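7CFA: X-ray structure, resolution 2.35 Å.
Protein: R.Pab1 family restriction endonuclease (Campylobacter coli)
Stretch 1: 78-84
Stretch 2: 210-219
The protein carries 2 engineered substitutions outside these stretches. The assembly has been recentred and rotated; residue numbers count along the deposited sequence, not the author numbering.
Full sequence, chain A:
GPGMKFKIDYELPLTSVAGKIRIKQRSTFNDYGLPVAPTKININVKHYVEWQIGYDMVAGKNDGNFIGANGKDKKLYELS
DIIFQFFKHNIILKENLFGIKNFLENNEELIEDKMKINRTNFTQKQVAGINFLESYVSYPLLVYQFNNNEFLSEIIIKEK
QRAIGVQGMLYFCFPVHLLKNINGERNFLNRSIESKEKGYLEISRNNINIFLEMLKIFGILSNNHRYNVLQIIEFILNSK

Stretch 1 78-84: ELSDIIF
Stretch 2 (210-219) IFLEMLKIFG

A helix starting at L79 packs against the helix of stretch 2 mainly through apolar side chains, with L79 and I83 also resting on the F211 backbone, and no hydrogen bond crosses between them; their axes approach to 9.9 Å and their N-to-C directions diverge by 133°, burying 372 Å² in total. E78 (phi/psi 53/-103) occupies the N-cap position, and its O accepts from I82 N at 2.8 Å, opening the i to i+4 pattern that both helices follow.

L79 (101 Å² covered), whose CA lies 6.8 Å from F211 CA, is the principal knob. In its t, p rotamer it sits among F211, M214, L215 and F218, and its forked end serves two sites: CD1 lies 3.5 Å from F211 O and 3.7 Å from F211 CB, near the plane of the ring at its edge, while CD2 reaches F218 CD2 at 3.6 Å and L215 CD1 at 4.2 Å. S80 points sideways and D81 is out of reach, so the polar side chains stay out of the contact.

I82 (m, t) places CG2 over one face of the F211 ring (chi1 -60°, chi2 86°), with CD1 4.1 Å from F211 CE2. Buried I83 (71 Å² covered), also m, t, has its CA 7.1 Å from L212 CA. Its CD1 meets F211 O at 3.5 Å and L215 CD2 at 3.6 Å, and its CG2 meets L212 CD2 at 3.9 Å; L212 starts away, but its end comes nearer. Such apolar groups suit this buried site, needing no hydrogen-bond partner.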

# COMPACT_ATOMS: atom_id res chain seq x y z
N GLU A 78 -5.69 -22.16 8.32
CA GLU A 78 -5.84 -22.07 6.87
C GLU A 78 -4.96 -23.07 6.13
O GLU A 78 -5.28 -24.26 6.08
CB GLU A 78 -5.54 -20.64 6.40
CG GLU A 78 -6.63 -19.66 6.80
CD GLU A 78 -6.49 -18.31 6.13
OE1 GLU A 78 -5.35 -17.89 5.85
OE2 GLU A 78 -7.53 -17.67 5.88
N LEU A 79 -3.84 -22.60 5.56
CA LEU A 79 -3.02 -23.45 4.71
C LEU A 79 -2.52 -24.68 5.46
O LEU A 79 -2.64 -25.81 4.98
CB LEU A 79 -1.84 -22.66 4.15
CG LEU A 79 -0.84 -23.46 3.32
CD1 LEU A 79 -1.51 -24.09 2.11
CD2 LEU A 79 0.33 -22.58 2.89
N SER A 80 -1.96 -24.48 6.66
CA SER A 80 -1.41 -25.62 7.40
C SER A 80 -2.51 -26.51 7.95
O SER A 80 -2.32 -27.73 8.07
CB SER A 80 -0.52 -25.13 8.53
OG SER A 80 -1.27 -24.44 9.52
N ASP A 81 -3.67 -25.94 8.28
CA ASP A 81 -4.80 -26.77 8.70
C ASP A 81 -5.34 -27.60 7.55
O ASP A 81 -5.79 -28.73 7.76
CB ASP A 81 -5.91 -25.90 9.29
CG ASP A 81 -7.08 -26.71 9.78
OD1 ASP A 81 -6.87 -27.61 10.63
OD2 ASP A 81 -8.22 -26.47 9.33
N ILE A 82 -5.31 -27.06 6.33
CA ILE A 82 -5.72 -27.84 5.16
C ILE A 82 -4.77 -29.01 4.95
O ILE A 82 -5.20 -30.15 4.74
CB ILE A 82 -5.79 -26.94 3.91
CG1 ILE A 82 -6.94 -25.94 4.04
CG2 ILE A 82 -5.94 -27.78 2.65
CD1 ILE A 82 -6.84 -24.77 3.08
N ILE A 83 -3.46 -28.75 5.02
CA ILE A 83 -2.48 -29.80 4.84
C ILE A 83 -2.57 -30.83 5.97
O ILE A 83 -2.38 -32.03 5.74
CB ILE A 83 -1.07 -29.19 4.73
CG1 ILE A 83 -0.98 -28.33 3.46
CG2 ILE A 83 0.00 -30.26 4.72
CD1 ILE A 83 0.35 -27.64 3.27
N PHE A 84 -2.87 -30.38 7.19
CA PHE A 84 -2.98 -31.31 8.31
C PHE A 84 -4.13 -32.29 8.10
O PHE A 84 -3.99 -33.49 8.34
CB PHE A 84 -3.17 -30.53 9.61
CG PHE A 84 -3.46 -31.40 10.80
CD1 PHE A 84 -2.42 -32.00 11.50
CD2 PHE A 84 -4.76 -31.61 11.23
CE1 PHE A 84 -2.68 -32.80 12.60
CE2 PHE A 84 -5.02 -32.41 12.33
CZ PHE A 84 -3.98 -33.01 13.01
N ILE A 210 -1.33 -28.34 -4.87
CA ILE A 210 -1.23 -26.89 -4.96
C ILE A 210 -0.93 -26.29 -3.59
O ILE A 210 -0.08 -25.40 -3.46
CB ILE A 210 -2.53 -26.30 -5.56
CG1 ILE A 210 -2.69 -26.77 -7.00
CG2 ILE A 210 -2.52 -24.78 -5.46
CD1 ILE A 210 -4.01 -26.39 -7.61
N PHE A 211 -1.61 -26.78 -2.56
CA PHE A 211 -1.38 -26.26 -1.22
C PHE A 211 -0.04 -26.73 -0.66
O PHE A 211 0.58 -26.02 0.14
CB PHE A 211 -2.55 -26.64 -0.31
CG PHE A 211 -3.87 -26.09 -0.78
CD1 PHE A 211 -4.63 -26.78 -1.71
CD2 PHE A 211 -4.33 -24.87 -0.31
CE1 PHE A 211 -5.83 -26.27 -2.16
CE2 PHE A 211 -5.54 -24.35 -0.76
CZ PHE A 211 -6.28 -25.05 -1.68
N LEU A 212 0.43 -27.91 -1.08
CA LEU A 212 1.76 -28.36 -0.67
C LEU A 212 2.85 -27.49 -1.30
O LEU A 212 3.82 -27.13 -0.63
CB LEU A 212 1.96 -29.82 -1.05
CG LEU A 212 1.26 -30.86 -0.17
CD1 LEU A 212 1.43 -32.25 -0.75
CD2 LEU A 212 1.80 -30.80 1.25
N GLU A 213 2.71 -27.16 -2.59
CA GLU A 213 3.67 -26.27 -3.22
C GLU A 213 3.61 -24.87 -2.61
O GLU A 213 4.63 -24.17 -2.58
CB GLU A 213 3.41 -26.20 -4.73
CG GLU A 213 3.72 -27.50 -5.46
CD GLU A 213 3.61 -27.37 -6.96
OE1 GLU A 213 3.33 -26.25 -7.46
OE2 GLU A 213 3.79 -28.39 -7.66
N MET A 214 2.44 -24.45 -2.13
CA MET A 214 2.34 -23.14 -1.50
C MET A 214 3.03 -23.13 -0.15
O MET A 214 3.64 -22.12 0.24
CB MET A 214 0.87 -22.75 -1.35
CG MET A 214 0.64 -21.26 -1.14
SD MET A 214 -1.10 -20.91 -0.83
CE MET A 214 -1.87 -22.01 -2.01
N LEU A 215 2.95 -24.23 0.59
CA LEU A 215 3.70 -24.34 1.84
C LEU A 215 5.20 -24.24 1.58
O LEU A 215 5.92 -23.57 2.33
CB LEU A 215 3.37 -25.66 2.54
CG LEU A 215 3.91 -25.81 3.96
CD1 LEU A 215 3.20 -24.84 4.90
CD2 LEU A 215 3.78 -27.24 4.45
N LYS A 216 5.68 -24.89 0.52
CA LYS A 216 7.09 -24.81 0.18
C LYS A 216 7.51 -23.39 -0.17
O LYS A 216 8.62 -22.97 0.16
CB LYS A 216 7.41 -25.76 -0.98
CG LYS A 216 8.89 -25.87 -1.30
CD LYS A 216 9.16 -26.93 -2.36
CE LYS A 216 8.55 -26.55 -3.70
NZ LYS A 216 8.93 -27.52 -4.77
N ILE A 217 6.63 -22.63 -0.83
CA ILE A 217 6.96 -21.26 -1.20
C ILE A 217 7.04 -20.37 0.03
O ILE A 217 7.92 -19.51 0.14
CB ILE A 217 5.94 -20.72 -2.23
CG1 ILE A 217 6.08 -21.48 -3.55
CG2 ILE A 217 6.13 -19.23 -2.45
CD1 ILE A 217 5.05 -21.11 -4.58
N PHE A 218 6.12 -20.55 0.99
CA PHE A 218 6.24 -19.85 2.26
C PHE A 218 7.58 -20.14 2.92
O PHE A 218 8.21 -19.24 3.49
CB PHE A 218 5.10 -20.24 3.20
CG PHE A 218 3.86 -19.39 3.06
CD1 PHE A 218 3.85 -18.09 3.52
CD2 PHE A 218 2.72 -19.91 2.49
CE1 PHE A 218 2.71 -17.31 3.40
CE2 PHE A 218 1.57 -19.14 2.36
CZ PHE A 218 1.57 -17.84 2.82
N GLY A 219 8.05 -21.39 2.82
CA GLY A 219 9.28 -21.80 3.49
C GLY A 219 10.53 -21.11 2.98
O GLY A 219 11.54 -21.12 3.69